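Local coordinates for protein pectate lyase 1 (Juniperus ashei, PDB 1PXZ) that cleaves pectate by calcium-dependent elimination, though with low activity, and is the major allergen of mountain cedar pollen, at residues Val43-Asp48 with Pro55-Tyr60; His119-His124 with Asp164-Ser169; Ser298-Phe303 with Phe327-Gly332. All coordinates share one frame; numbering follows the deposited sequence.

Contact 1 (Val43-Asp48 with Pro55-Tyr60); sequences VTSTDD and PGTLRY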
ATOM      1  N   VAL A  43      22.326  -2.408  -3.669  1.00  7.75           N
ATOM      2  CA  VAL A  43      22.582  -1.008  -3.364  1.00  6.30           C
ATOM      3  C   VAL A  43      23.772  -0.947  -2.405  1.00 13.11           C
ATOM      4  O   VAL A  43      23.667  -1.472  -1.293  1.00 11.58           O
ATOM      5  CB  VAL A  43      21.373  -0.277  -2.739  1.00 11.99           C
ATOM      6  CG1 VAL A  43      21.743   1.163  -2.435  1.00  8.36           C
ATOM      7  CG2 VAL A  43      20.179  -0.365  -3.681  1.00 12.39           C
ATOM      8  N   THR A  44      24.860  -0.338  -2.894  1.00 11.76           N
ATOM      9  CA  THR A  44      26.055  -0.221  -2.064  1.00 17.51           C
ATOM     10  C   THR A  44      26.315   1.222  -1.652  1.00 19.42           C
ATOM     11  O   THR A  44      27.210   1.458  -0.863  1.00 14.86           O
ATOM     12  CB  THR A  44      27.290  -0.755  -2.819  1.00 10.98           C
ATOM     13  OG1 THR A  44      27.395  -0.046  -4.064  1.00 14.97           O
ATOM     14  CG2 THR A  44      27.049  -2.217  -3.143  1.00 14.84           C
ATOM     15  N   SER A  45      25.551   2.171  -2.169  1.00 11.66           N
ATOM     16  CA  SER A  45      25.768   3.583  -1.893  1.00 11.56           C
ATOM     17  C   SER A  45      24.468   4.303  -1.554  1.00 16.80           C
ATOM     18  O   SER A  45      23.428   3.950  -2.125  1.00 11.84           O
ATOM     19  CB  SER A  45      26.374   4.266  -3.122  1.00 12.40           C
ATOM     20  OG  SER A  45      26.308   5.662  -2.972  1.00 13.86           O
ATOM     21  N   THR A  46      24.554   5.293  -0.673  1.00 11.83           N
ATOM     22  CA  THR A  46      23.356   6.037  -0.281  1.00 11.32           C
ATOM     23  C   THR A  46      23.163   7.273  -1.132  1.00 21.14           C
ATOM     24  O   THR A  46      22.255   8.063  -0.873  1.00 15.32           O
ATOM     25  CB  THR A  46      23.443   6.452   1.198  1.00 22.34           C
ATOM     26  OG1 THR A  46      24.594   7.296   1.368  1.00 17.96           O
ATOM     27  CG2 THR A  46      23.659   5.232   2.083  1.00 20.32           C
ATOM     28  N   ASP A  47      24.019   7.457  -2.152  1.00 16.97           N
ATOM     29  CA  ASP A  47      23.973   8.672  -2.946  1.00 11.62           C
ATOM     30  C   ASP A  47      22.751   8.682  -3.867  1.00 16.34           C
ATOM     31  O   ASP A  47      22.167   7.622  -4.099  1.00 13.27           O
ATOM     32  CB  ASP A  47      25.208   8.845  -3.837  1.00 16.61           C
ATOM     33  CG  ASP A  47      26.505   9.074  -3.093  1.00 37.61           C
ATOM     34  OD1 ASP A  47      26.492   9.376  -1.877  1.00 30.13           O
ATOM     35  OD2 ASP A  47      27.563   8.944  -3.763  1.00 32.85           O
ATOM     36  N   ASP A  48      22.454   9.880  -4.349  1.00 13.81           N
ATOM     37  CA  ASP A  48      21.372  10.094  -5.298  1.00 18.25           C
ATOM     38  C   ASP A  48      21.731  11.209  -6.285  1.00 20.31           C
ATOM     39  O   ASP A  48      21.940  12.343  -5.854  1.00 13.64           O
ATOM     40  CB  ASP A  48      20.041  10.459  -4.607  1.00 13.49           C
ATOM     41  CG  ASP A  48      18.862  10.419  -5.571  1.00 15.59           C
ATOM     42  OD1 ASP A  48      18.784   9.474  -6.385  1.00 15.57           O
ATOM     43  OD2 ASP A  48      17.975  11.302  -5.527  1.00 13.89           O
ATOM     44  N   PRO A  55      25.910   3.590 -10.985  1.00 17.82           N
ATOM     45  CA  PRO A  55      25.860   2.188 -10.555  1.00 15.18           C
ATOM     46  C   PRO A  55      26.106   2.043  -9.065  1.00 17.59           C
ATOM     47  O   PRO A  55      27.014   2.688  -8.519  1.00 13.66           O
ATOM     48  CB  PRO A  55      27.006   1.544 -11.360  1.00 15.60           C
ATOM     49  CG  PRO A  55      26.971   2.341 -12.638  1.00 16.04           C
ATOM     50  CD  PRO A  55      26.784   3.766 -12.177  1.00 18.57           C
ATOM     51  N   GLY A  56      25.282   1.236  -8.392  1.00 13.51           N
ATOM     52  CA  GLY A  56      25.465   1.093  -6.958  1.00  9.86           C
ATOM     53  C   GLY A  56      24.429   1.877  -6.174  1.00 11.20           C
ATOM     54  O   GLY A  56      24.250   1.600  -4.986  1.00 12.75           O
ATOM     55  N   THR A  57      23.769   2.847  -6.791  1.00  9.83           N
ATOM     56  CA  THR A  57      22.790   3.632  -6.034  1.00  9.75           C
ATOM     57  C   THR A  57      21.396   3.052  -6.211  1.00 11.98           C
ATOM     58  O   THR A  57      21.168   2.245  -7.120  1.00 10.36           O
ATOM     59  CB  THR A  57      22.727   5.116  -6.463  1.00 11.45           C
ATOM     60  OG1 THR A  57      22.461   5.176  -7.870  1.00 10.91           O
ATOM     61  CG2 THR A  57      24.066   5.783  -6.168  1.00  7.66           C
ATOM     62  N   LEU A  58      20.473   3.490  -5.355  1.00  9.75           N
ATOM     63  CA  LEU A  58      19.103   2.969  -5.456  1.00  8.90           C
ATOM     64  C   LEU A  58      18.452   3.413  -6.749  1.00 10.13           C
ATOM     65  O   LEU A  58      17.775   2.658  -7.465  1.00 10.75           O
ATOM     66  CB  LEU A  58      18.329   3.443  -4.218  1.00 10.37           C
ATOM     67  CG  LEU A  58      16.831   3.122  -4.236  1.00 10.61           C
ATOM     68  CD1 LEU A  58      16.622   1.626  -4.381  1.00  9.27           C
ATOM     69  CD2 LEU A  58      16.159   3.659  -2.970  1.00 10.37           C
ATOM     70  N   ARG A  59      18.630   4.696  -7.120  1.00  6.79           N
ATOM     71  CA  ARG A  59      17.942   5.179  -8.318  1.00  6.59           C
ATOM     72  C   ARG A  59      18.460   4.494  -9.570  1.00  9.96           C
ATOM     73  O   ARG A  59      17.687   4.213 -10.481  1.00 12.09           O
ATOM     74  CB  ARG A  59      18.054   6.694  -8.477  1.00 10.66           C
ATOM     75  CG  ARG A  59      17.241   7.246  -9.659  1.00 11.14           C
ATOM     76  CD  ARG A  59      17.491   8.755  -9.745  1.00 11.02           C
ATOM     77  NE  ARG A  59      17.095   9.456  -8.522  1.00  9.65           N
ATOM     78  CZ  ARG A  59      15.877   9.932  -8.313  1.00 12.66           C
ATOM     79  NH1 ARG A  59      14.913   9.796  -9.220  1.00  9.20           N
ATOM     80  NH2 ARG A  59      15.618  10.557  -7.179  1.00 13.21           N
ATOM     81  N   TYR A  60      19.761   4.206  -9.645  1.00 11.92           N
ATOM     82  CA  TYR A  60      20.210   3.447 -10.824  1.00  8.31           C
ATOM     83  C   TYR A  60      19.487   2.120 -10.927  1.00  5.33           C
ATOM     84  O   TYR A  60      18.989   1.720 -11.968  1.00 11.79           O
ATOM     85  CB  TYR A  60      21.720   3.215 -10.718  1.00  9.47           C
ATOM     86  CG  TYR A  60      22.346   2.492 -11.897  1.00 10.84           C
ATOM     87  CD1 TYR A  60      22.837   3.202 -12.988  1.00 21.52           C
ATOM     88  CD2 TYR A  60      22.457   1.108 -11.920  1.00 14.89           C
ATOM     89  CE1 TYR A  60      23.416   2.559 -14.079  1.00 20.57           C
ATOM     90  CE2 TYR A  60      23.028   0.459 -13.000  1.00 12.58           C
ATOM     91  CZ  TYR A  60      23.504   1.183 -14.067  1.00 20.54           C
ATOM     92  OH  TYR A  60      24.070   0.494 -15.119  1.00 20.74           O
TER
HETATM   93  O   HOH W   1      21.291   5.140  -3.154  1.00 14.26           O
HETATM   94  O   HOH W   2      19.688   6.946  -5.482  1.00 10.68           O

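Contact 2 (His119-His124 with Asp164-Ser169); sequences HSLHIH and DHNSLS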
ATOM      1  N   HIS A 119       8.877  -4.129  -0.605  1.00  5.71           N
ATOM      2  CA  HIS A 119       8.774  -4.990   0.552  1.00  7.99           C
ATOM      3  C   HIS A 119       9.845  -4.703   1.606  1.00 11.85           C
ATOM      4  O   HIS A 119      11.018  -4.561   1.262  1.00  6.82           O
ATOM      5  CB  HIS A 119       8.913  -6.419   0.053  1.00  3.03           C
ATOM      6  CG  HIS A 119       9.074  -7.495   1.067  1.00  5.43           C
ATOM      7  ND1 HIS A 119       7.992  -8.108   1.674  1.00  6.56           N
ATOM      8  CD2 HIS A 119      10.181  -8.103   1.560  1.00  9.64           C
ATOM      9  CE1 HIS A 119       8.442  -9.039   2.521  1.00  8.26           C
ATOM     10  NE2 HIS A 119       9.766  -9.049   2.472  1.00 10.75           N
ATOM     11  N   SER A 120       9.400  -4.659   2.839  1.00  7.75           N
ATOM     12  CA  SER A 120      10.214  -4.554   4.049  1.00  4.87           C
ATOM     13  C   SER A 120      11.099  -3.315   4.088  1.00 11.62           C
ATOM     14  O   SER A 120      12.271  -3.351   4.499  1.00  7.13           O
ATOM     15  CB  SER A 120      11.017  -5.850   4.212  1.00  8.80           C
ATOM     16  OG  SER A 120      11.513  -5.968   5.533  1.00 18.14           O
ATOM     17  N   LEU A 121      10.489  -2.202   3.706  1.00  8.57           N
ATOM     18  CA  LEU A 121      11.102  -0.887   3.796  1.00  7.86           C
ATOM     19  C   LEU A 121      10.501  -0.058   4.927  1.00 13.50           C
ATOM     20  O   LEU A 121       9.311  -0.125   5.250  1.00  8.50           O
ATOM     21  CB  LEU A 121      10.910  -0.086   2.505  1.00  6.45           C
ATOM     22  CG  LEU A 121      11.321  -0.778   1.208  1.00  8.83           C
ATOM     23  CD1 LEU A 121      10.902   0.035  -0.008  1.00  8.55           C
ATOM     24  CD2 LEU A 121      12.831  -1.044   1.258  1.00 14.28           C
ATOM     25  N   HIS A 122      11.362   0.779   5.514  1.00  7.47           N
ATOM     26  CA  HIS A 122      10.825   1.829   6.383  1.00  9.00           C
ATOM     27  C   HIS A 122      10.668   3.106   5.563  1.00 12.51           C
ATOM     28  O   HIS A 122      11.668   3.521   4.944  1.00 11.47           O
ATOM     29  CB  HIS A 122      11.762   2.137   7.531  1.00  5.84           C
ATOM     30  CG  HIS A 122      12.156   1.004   8.414  1.00 10.90           C
ATOM     31  ND1 HIS A 122      11.539   0.826   9.643  1.00 11.86           N
ATOM     32  CD2 HIS A 122      13.089   0.028   8.294  1.00  9.33           C
ATOM     33  CE1 HIS A 122      12.074  -0.231  10.236  1.00 11.34           C
ATOM     34  NE2 HIS A 122      13.011  -0.734   9.447  1.00 14.95           N
ATOM     35  N   ILE A 123       9.525   3.753   5.512  1.00  8.92           N
ATOM     36  CA  ILE A 123       9.451   5.040   4.803  1.00  7.98           C
ATOM     37  C   ILE A 123       8.798   6.037   5.742  1.00 16.48           C
ATOM     38  O   ILE A 123       7.696   5.771   6.213  1.00  8.75           O
ATOM     39  CB  ILE A 123       8.691   4.969   3.474  1.00 14.40           C
ATOM     40  CG1 ILE A 123       9.138   3.799   2.604  1.00 11.89           C
ATOM     41  CG2 ILE A 123       8.800   6.289   2.727  1.00 13.33           C
ATOM     42  CD1 ILE A 123       8.367   3.588   1.319  1.00 13.15           C
ATOM     43  N   HIS A 124       9.483   7.139   6.027  1.00  6.65           N
ATOM     44  CA  HIS A 124       8.894   8.152   6.898  1.00  6.61           C
ATOM     45  C   HIS A 124       9.550   9.505   6.650  1.00 12.99           C
ATOM     46  O   HIS A 124      10.653   9.523   6.101  1.00 11.68           O
ATOM     47  CB  HIS A 124       9.062   7.739   8.359  1.00  8.44           C
ATOM     48  CG  HIS A 124      10.486   7.434   8.686  1.00 14.25           C
ATOM     49  ND1 HIS A 124      11.405   8.453   8.853  1.00 20.70           N
ATOM     50  CD2 HIS A 124      11.154   6.275   8.875  1.00 17.31           C
ATOM     51  CE1 HIS A 124      12.583   7.930   9.136  1.00 20.49           C
ATOM     52  NE2 HIS A 124      12.455   6.617   9.151  1.00 17.92           N
ATOM     53  N   ASP A 164       4.109  -4.625   0.538  1.00  6.27           N
ATOM     54  CA  ASP A 164       4.055  -5.666   1.557  1.00  7.55           C
ATOM     55  C   ASP A 164       5.097  -5.509   2.653  1.00 10.46           C
ATOM     56  O   ASP A 164       6.278  -5.302   2.343  1.00  7.72           O
ATOM     57  CB  ASP A 164       4.279  -7.022   0.861  1.00  7.50           C
ATOM     58  CG  ASP A 164       4.141  -8.222   1.760  1.00 15.28           C
ATOM     59  OD1 ASP A 164       3.037  -8.529   2.273  1.00 10.47           O
ATOM     60  OD2 ASP A 164       5.179  -8.881   1.962  1.00 11.19           O
ATOM     61  N   HIS A 165       4.655  -5.646   3.906  1.00  6.44           N
ATOM     62  CA  HIS A 165       5.560  -5.608   5.046  1.00  6.95           C
ATOM     63  C   HIS A 165       6.400  -4.337   5.098  1.00  8.59           C
ATOM     64  O   HIS A 165       7.568  -4.414   5.506  1.00  9.59           O
ATOM     65  CB  HIS A 165       6.479  -6.843   5.004  1.00  5.00           C
ATOM     66  CG  HIS A 165       5.899  -8.058   5.690  1.00  8.61           C
ATOM     67  ND1 HIS A 165       5.681  -8.121   7.043  1.00  5.39           N
ATOM     68  CD2 HIS A 165       5.487  -9.254   5.210  1.00  7.66           C
ATOM     69  CE1 HIS A 165       5.169  -9.301   7.376  1.00  9.97           C
ATOM     70  NE2 HIS A 165       5.034 -10.023   6.268  1.00 10.55           N
ATOM     71  N   ASN A 166       5.857  -3.183   4.740  1.00  5.39           N
ATOM     72  CA  ASN A 166       6.580  -1.933   4.996  1.00  5.44           C
ATOM     73  C   ASN A 166       6.131  -1.286   6.286  1.00  8.47           C
ATOM     74  O   ASN A 166       5.007  -1.507   6.721  1.00  6.18           O
ATOM     75  CB  ASN A 166       6.343  -0.954   3.847  1.00  4.60           C
ATOM     76  CG  ASN A 166       6.780  -1.653   2.561  1.00  5.45           C
ATOM     77  OD1 ASN A 166       7.982  -1.858   2.387  1.00  8.88           O
ATOM     78  ND2 ASN A 166       5.837  -2.027   1.725  1.00  7.06           N
ATOM     79  N   SER A 167       6.995  -0.450   6.851  1.00  6.91           N
ATOM     80  CA  SER A 167       6.667   0.388   8.006  1.00  6.12           C
ATOM     81  C   SER A 167       6.554   1.838   7.567  1.00 11.97           C
ATOM     82  O   SER A 167       7.549   2.448   7.169  1.00  9.06           O
ATOM     83  CB  SER A 167       7.759   0.201   9.067  1.00 11.90           C
ATOM     84  OG  SER A 167       7.587  -1.083   9.652  1.00 10.63           O
ATOM     85  N   LEU A 168       5.352   2.406   7.586  1.00  8.14           N
ATOM     86  CA  LEU A 168       5.059   3.670   6.930  1.00  8.78           C
ATOM     87  C   LEU A 168       4.495   4.675   7.927  1.00 12.51           C
ATOM     88  O   LEU A 168       3.464   4.349   8.518  1.00  7.84           O
ATOM     89  CB  LEU A 168       4.038   3.443   5.801  1.00  5.35           C
ATOM     90  CG  LEU A 168       4.445   2.326   4.822  1.00 10.78           C
ATOM     91  CD1 LEU A 168       3.293   1.999   3.882  1.00 12.84           C
ATOM     92  CD2 LEU A 168       5.689   2.707   4.025  1.00  8.91           C
ATOM     93  N   SER A 169       5.136   5.829   8.107  1.00  6.44           N
ATOM     94  CA  SER A 169       4.684   6.729   9.165  1.00  7.64           C
ATOM     95  C   SER A 169       5.077   8.169   8.860  1.00 15.69           C
ATOM     96  O   SER A 169       5.968   8.379   8.041  1.00 12.00           O
ATOM     97  CB  SER A 169       5.288   6.316  10.515  1.00 10.53           C
ATOM     98  OG  SER A 169       6.716   6.407  10.498  1.00 12.86           O
TER

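Contact 3 (Ser298-Phe303 with Phe327-Gly332); sequences STRDAF and FKVENG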
ATOM      1  N   SER A 298     -20.016  -5.367   5.863  1.00  9.41           N
ATOM      2  CA  SER A 298     -19.187  -5.796   6.990  1.00 11.15           C
ATOM      3  C   SER A 298     -19.489  -7.258   7.306  1.00 17.65           C
ATOM      4  O   SER A 298     -20.630  -7.581   7.665  1.00 13.69           O
ATOM      5  CB  SER A 298     -19.432  -4.904   8.207  1.00 12.26           C
ATOM      6  OG  SER A 298     -18.887  -5.469   9.386  1.00 11.03           O
ATOM      7  N   THR A 299     -18.510  -8.145   7.169  1.00  5.47           N
ATOM      8  CA  THR A 299     -18.671  -9.567   7.411  1.00  8.35           C
ATOM      9  C   THR A 299     -17.686 -10.115   8.425  1.00 11.17           C
ATOM     10  O   THR A 299     -16.478 -10.014   8.160  1.00 15.16           O
ATOM     11  CB  THR A 299     -18.450 -10.343   6.086  1.00 16.30           C
ATOM     12  OG1 THR A 299     -19.305  -9.755   5.081  1.00 26.67           O
ATOM     13  CG2 THR A 299     -18.813 -11.806   6.231  1.00 20.23           C
ATOM     14  N   ARG A 300     -18.130 -10.693   9.523  1.00  8.14           N
ATOM     15  CA  ARG A 300     -17.296 -11.290  10.566  1.00 10.51           C
ATOM     16  C   ARG A 300     -16.229 -10.338  11.100  1.00 10.05           C
ATOM     17  O   ARG A 300     -15.158 -10.767  11.518  1.00 11.66           O
ATOM     18  CB  ARG A 300     -16.650 -12.591  10.053  1.00 14.81           C
ATOM     19  CG  ARG A 300     -17.743 -13.564   9.580  1.00 19.85           C
ATOM     20  CD  ARG A 300     -17.197 -14.894   9.110  1.00 23.19           C
ATOM     21  NE  ARG A 300     -16.495 -14.738   7.834  1.00 25.15           N
ATOM     22  CZ  ARG A 300     -15.246 -15.132   7.607  1.00 28.38           C
ATOM     23  NH1 ARG A 300     -14.540 -15.718   8.560  1.00 31.76           N
ATOM     24  NH2 ARG A 300     -14.711 -14.935   6.409  1.00 25.30           N
ATOM     25  N   ASP A 301     -16.536  -9.056  11.082  1.00 10.93           N
ATOM     26  CA  ASP A 301     -15.691  -8.032  11.717  1.00  9.01           C
ATOM     27  C   ASP A 301     -15.812  -8.152  13.222  1.00 13.93           C
ATOM     28  O   ASP A 301     -16.796  -8.673  13.745  1.00 13.50           O
ATOM     29  CB  ASP A 301     -16.099  -6.643  11.245  1.00 10.32           C
ATOM     30  CG  ASP A 301     -15.646  -6.281   9.835  1.00 15.89           C
ATOM     31  OD1 ASP A 301     -14.604  -6.812   9.376  1.00 12.22           O
ATOM     32  OD2 ASP A 301     -16.318  -5.452   9.167  1.00 14.08           O
ATOM     33  N   ALA A 302     -14.809  -7.683  13.954  1.00  9.50           N
ATOM     34  CA  ALA A 302     -14.898  -7.633  15.415  1.00 10.04           C
ATOM     35  C   ALA A 302     -14.881  -6.173  15.865  1.00 18.32           C
ATOM     36  O   ALA A 302     -14.180  -5.387  15.213  1.00 12.22           O
ATOM     37  CB  ALA A 302     -13.789  -8.437  16.052  1.00 11.28           C
ATOM     38  N   PHE A 303     -15.617  -5.825  16.920  1.00 11.67           N
ATOM     39  CA  PHE A 303     -15.774  -4.425  17.312  1.00 10.13           C
ATOM     40  C   PHE A 303     -15.462  -4.269  18.792  1.00 14.91           C
ATOM     41  O   PHE A 303     -16.023  -4.961  19.624  1.00 18.20           O
ATOM     42  CB  PHE A 303     -17.195  -3.884  17.050  1.00 11.24           C
ATOM     43  CG  PHE A 303     -17.536  -3.975  15.567  1.00 13.14           C
ATOM     44  CD1 PHE A 303     -17.166  -2.967  14.710  1.00  8.71           C
ATOM     45  CD2 PHE A 303     -18.207  -5.067  15.044  1.00 13.02           C
ATOM     46  CE1 PHE A 303     -17.442  -3.052  13.355  1.00  8.62           C
ATOM     47  CE2 PHE A 303     -18.492  -5.173  13.695  1.00 14.05           C
ATOM     48  CZ  PHE A 303     -18.106  -4.156  12.850  1.00  9.59           C
ATOM     49  N   PHE A 327      -8.097 -16.122  -1.130  1.00 10.16           N
ATOM     50  CA  PHE A 327      -7.407 -16.573   0.059  1.00  9.59           C
ATOM     51  C   PHE A 327      -8.364 -16.585   1.249  1.00 12.58           C
ATOM     52  O   PHE A 327      -9.396 -15.912   1.224  1.00 12.74           O
ATOM     53  CB  PHE A 327      -6.240 -15.637   0.367  1.00 10.11           C
ATOM     54  CG  PHE A 327      -6.673 -14.206   0.655  1.00  8.51           C
ATOM     55  CD1 PHE A 327      -6.994 -13.349  -0.380  1.00 10.73           C
ATOM     56  CD2 PHE A 327      -6.746 -13.756   1.959  1.00  8.44           C
ATOM     57  CE1 PHE A 327      -7.372 -12.038  -0.130  1.00 13.84           C
ATOM     58  CE2 PHE A 327      -7.110 -12.441   2.227  1.00  7.29           C
ATOM     59  CZ  PHE A 327      -7.407 -11.587   1.178  1.00 11.79           C
ATOM     60  N   LYS A 328      -8.008 -17.328   2.275  1.00 12.66           N
ATOM     61  CA  LYS A 328      -8.917 -17.446   3.417  1.00 14.01           C
ATOM     62  C   LYS A 328      -8.911 -16.215   4.306  1.00 12.11           C
ATOM     63  O   LYS A 328      -7.854 -15.722   4.685  1.00 13.15           O
ATOM     64  CB  LYS A 328      -8.501 -18.654   4.270  1.00 19.17           C
ATOM     65  CG  LYS A 328      -9.543 -19.005   5.328  1.00 32.44           C
ATOM     66  CD  LYS A 328      -9.189 -20.308   6.027  1.00 51.57           C
ATOM     67  CE  LYS A 328      -9.384 -21.519   5.126  1.00 57.82           C
ATOM     68  NZ  LYS A 328      -8.161 -22.366   5.036  1.00 53.94           N
ATOM     69  N   VAL A 329     -10.088 -15.730   4.663  1.00 12.35           N
ATOM     70  CA  VAL A 329     -10.231 -14.655   5.633  1.00 11.46           C
ATOM     71  C   VAL A 329     -10.827 -15.239   6.908  1.00 17.69           C
ATOM     72  O   VAL A 329     -11.888 -15.884   6.860  1.00 14.75           O
ATOM     73  CB  VAL A 329     -11.100 -13.528   5.060  1.00  9.08           C
ATOM     74  CG1 VAL A 329     -11.200 -12.363   6.039  1.00  8.83           C
ATOM     75  CG2 VAL A 329     -10.540 -13.028   3.727  1.00 12.61           C
ATOM     76  N   GLU A 330     -10.146 -15.052   8.038  1.00 11.79           N
ATOM     77  CA  GLU A 330     -10.664 -15.508   9.327  1.00 10.65           C
ATOM     78  C   GLU A 330     -11.585 -14.480   9.958  1.00 12.35           C
ATOM     79  O   GLU A 330     -11.665 -13.343   9.490  1.00  9.95           O
ATOM     80  CB  GLU A 330      -9.503 -15.742  10.303  1.00 10.40           C
ATOM     81  CG  GLU A 330      -8.388 -16.546   9.650  1.00 20.56           C
ATOM     82  CD  GLU A 330      -8.754 -18.007   9.539  1.00 29.97           C
ATOM     83  OE1 GLU A 330      -9.656 -18.415  10.304  1.00 40.38           O
ATOM     84  OE2 GLU A 330      -8.159 -18.717   8.702  1.00 60.72           O
ATOM     85  N   ASN A 331     -12.267 -14.893  11.025  1.00  9.43           N
ATOM     86  CA  ASN A 331     -13.056 -13.989  11.832  1.00  9.21           C
ATOM     87  C   ASN A 331     -12.220 -12.850  12.418  1.00 13.12           C
ATOM     88  O   ASN A 331     -11.034 -13.053  12.673  1.00 10.39           O
ATOM     89  CB  ASN A 331     -13.654 -14.763  13.014  1.00 14.09           C
ATOM     90  CG  ASN A 331     -14.605 -13.844  13.767  1.00 33.26           C
ATOM     91  OD1 ASN A 331     -14.187 -13.047  14.607  1.00 34.23           O
ATOM     92  ND2 ASN A 331     -15.883 -13.973  13.427  1.00 39.24           N
ATOM     93  N   GLY A 332     -12.837 -11.697  12.644  1.00 11.74           N
ATOM     94  CA  GLY A 332     -12.090 -10.535  13.124  1.00 11.72           C
ATOM     95  C   GLY A 332     -11.417 -10.741  14.453  1.00 14.65           C
ATOM     96  O   GLY A 332     -10.444 -10.075  14.839  1.00 14.32           O
TER
HETATM   97  O   HOH W   3     -16.418 -11.102  15.279  1.00 27.68           O

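Contact 1 (Val43-Asp48 with Pro55-Tyr60)
The carboxylate of Asp48 and the guanidinium of Arg59 form a side-on, two-pronged salt bridge, their planes nearly coplanar at 28°. Arg59 NE lies 2.7 Å from Asp48 OD1 and Arg59 NH2 3.0 Å from Asp48 OD2, each oxygen offering its syn lone pair. Asp48 extends with CG anti to its backbone N, while Arg59 bends at chi3 (-60°) to turn its flank toward the acid. Both groups have further partners: Asp48 OD2 also accepts from Lys81 N, and Arg59 NH1 and NH2 donate to Pro83 O and Met82 O.

At the other end Gly56 O receives two backbone donors, Thr44 N at 2.9 Å on an in-plane lone pair and Ser45 N at 3.2 Å from above the carbonyl plane. Ser45 OG accepts from Asp47 N, closing an ST turn. Between these anchors two waters serve the first turn of the helix: one accepts from Leu58 N and lies near Ser45 O and Asp47 O, the other accepts from Arg59 N (3.0 Å) beside Asp47 O and Asp48 OD1. Thr57 is the N-cap; its OG1 bonds Thr54 O and weakly accepts from Tyr60 N, while CG2 rests on Asp47 O.

The loop leaving strand 39-43 thus wraps the start of helix 58-63, with Val43 and Leu58 packed on strand 68-72 at one end of the beta-helix.

Contact 2 (His119-His124 with Asp164-Ser169)
Strands 122-124 and 167-169 run parallel, 5° apart with axes 4.9 Å from each other, as successive rungs of the parallel beta-helix. Ser167 N donates to Leu121 O (2.8 Å), Ile123 N to Ser167 O and Ser169 N to Ile123 O, all nearly along the C=O axes. Upstream, His119 pairs with Asp164, and Ser120 N donates to Asp164 O. Both chains then bend at a residue with positive phi and psi, Ser120 and His165, and a side chain takes over the ladder: Asn166 OD1 accepts Leu121 N at 2.9 Å, in plane on a lone pair. Its ND2 reaches back to Leu118 O, and it packs on Asn190 of the next rung, as in the asparagine ladder of pectate lyases.

Ile123 and Leu168 point the same way into the interior, Leu168 CD2 lying 3.8 Å from Ile123 CB. On the other face Ser169 OG, set between its backbone N and carbonyl carbon, meets His124 CB at 3.4 Å, and His122 stacks on His100 of the preceding rung.

His119 and Asp164 lie side by side, both with CG anti to the backbone N, and their planes are 12° apart. His119 ND1 donates to the anti lone pair of Asp164 OD2 (2.9 Å) along a bent path, 134° at the hydrogen. Ser188 and Asn189 of the next rung hold Asp164 OD1, tying three rungs together. The near-coplanar bond would restrict the ring's rotation, with the proton on ND1, and the carboxylate would tend to favour a positive charge on this buried histidine.

Contact 3 (Ser298-Phe303 with Phe327-Gly332)
Backbone hydrogen bonding between the two segments centres on Arg300 O, which accepts Gly332 N at 2.7 Å with the donor almost exactly along the C=O axis. Arg300 sits at the bend between strands 296-299 and 302-304, with both phi and psi positive, and this turns its carbonyl toward the returning chain.

The side chain of Arg300 supplies the charged part. CG is anti to the carbonyl carbon (chi1 -57°) and the chain bends at chi3, carrying the guanidinium end-on to a single atom: NH1 and NH2 both donate to Val329 O, at 3.2 Å and 3.0 Å. That oxygen lies in the guanidinium plane, but the nitrogens approach from above its carbonyl plane. NH2 also forms a salt bridge with Glu264 of the preceding rung.

Water and side-chain polar contacts line the bend. One water donates to Asp301 O and to Asn331 OD1 (3.0 Å); the same OD1 accepts from Asn333 N. Asp301 turns the other way, where OD2 takes Ser298 OG at 2.6 Å and Ser263 OG, and OD1 takes Asn266 N.

Van der Waals packing is slight. Ala302 CB rests 3.7 Å from Gly332 C, and Asn331 ND2 lies 3.7 Å from Arg300 CB. At Gly332 the backbones approach so closely that a beta carbon would clash with Ala302 N.

The C-terminal tail is therefore fastened to the last rung by polar groups, chiefly Arg300, whose carbonyl accepts Gly332 N while its guanidinium is shared between Val329 O and Glu264; the rung side, 298-303, lies in an IgE-binding region.

Overall arrangement
Contact 2 is the buried one, near the middle of the beta-helix, whereas contact 1 is partly buried and contact 3 lies at the surface; the last two are on opposite sides of the chain's centre, about 42 Å between centres. Contacts 2 and 3 reach the same run of parallel strands, but only contact 2 pairs two of its rungs; contact 3 joins a rung to the tail, and contact 1 a strand-end loop to a helix start. Chemistry follows place: a parallel ladder bridged at its bend by an asparagine inside, a buried salt bridge and waters at contact 1. Each end has its own arginine: Arg59 meets a carboxylate, Arg300 a carbonyl at the surface.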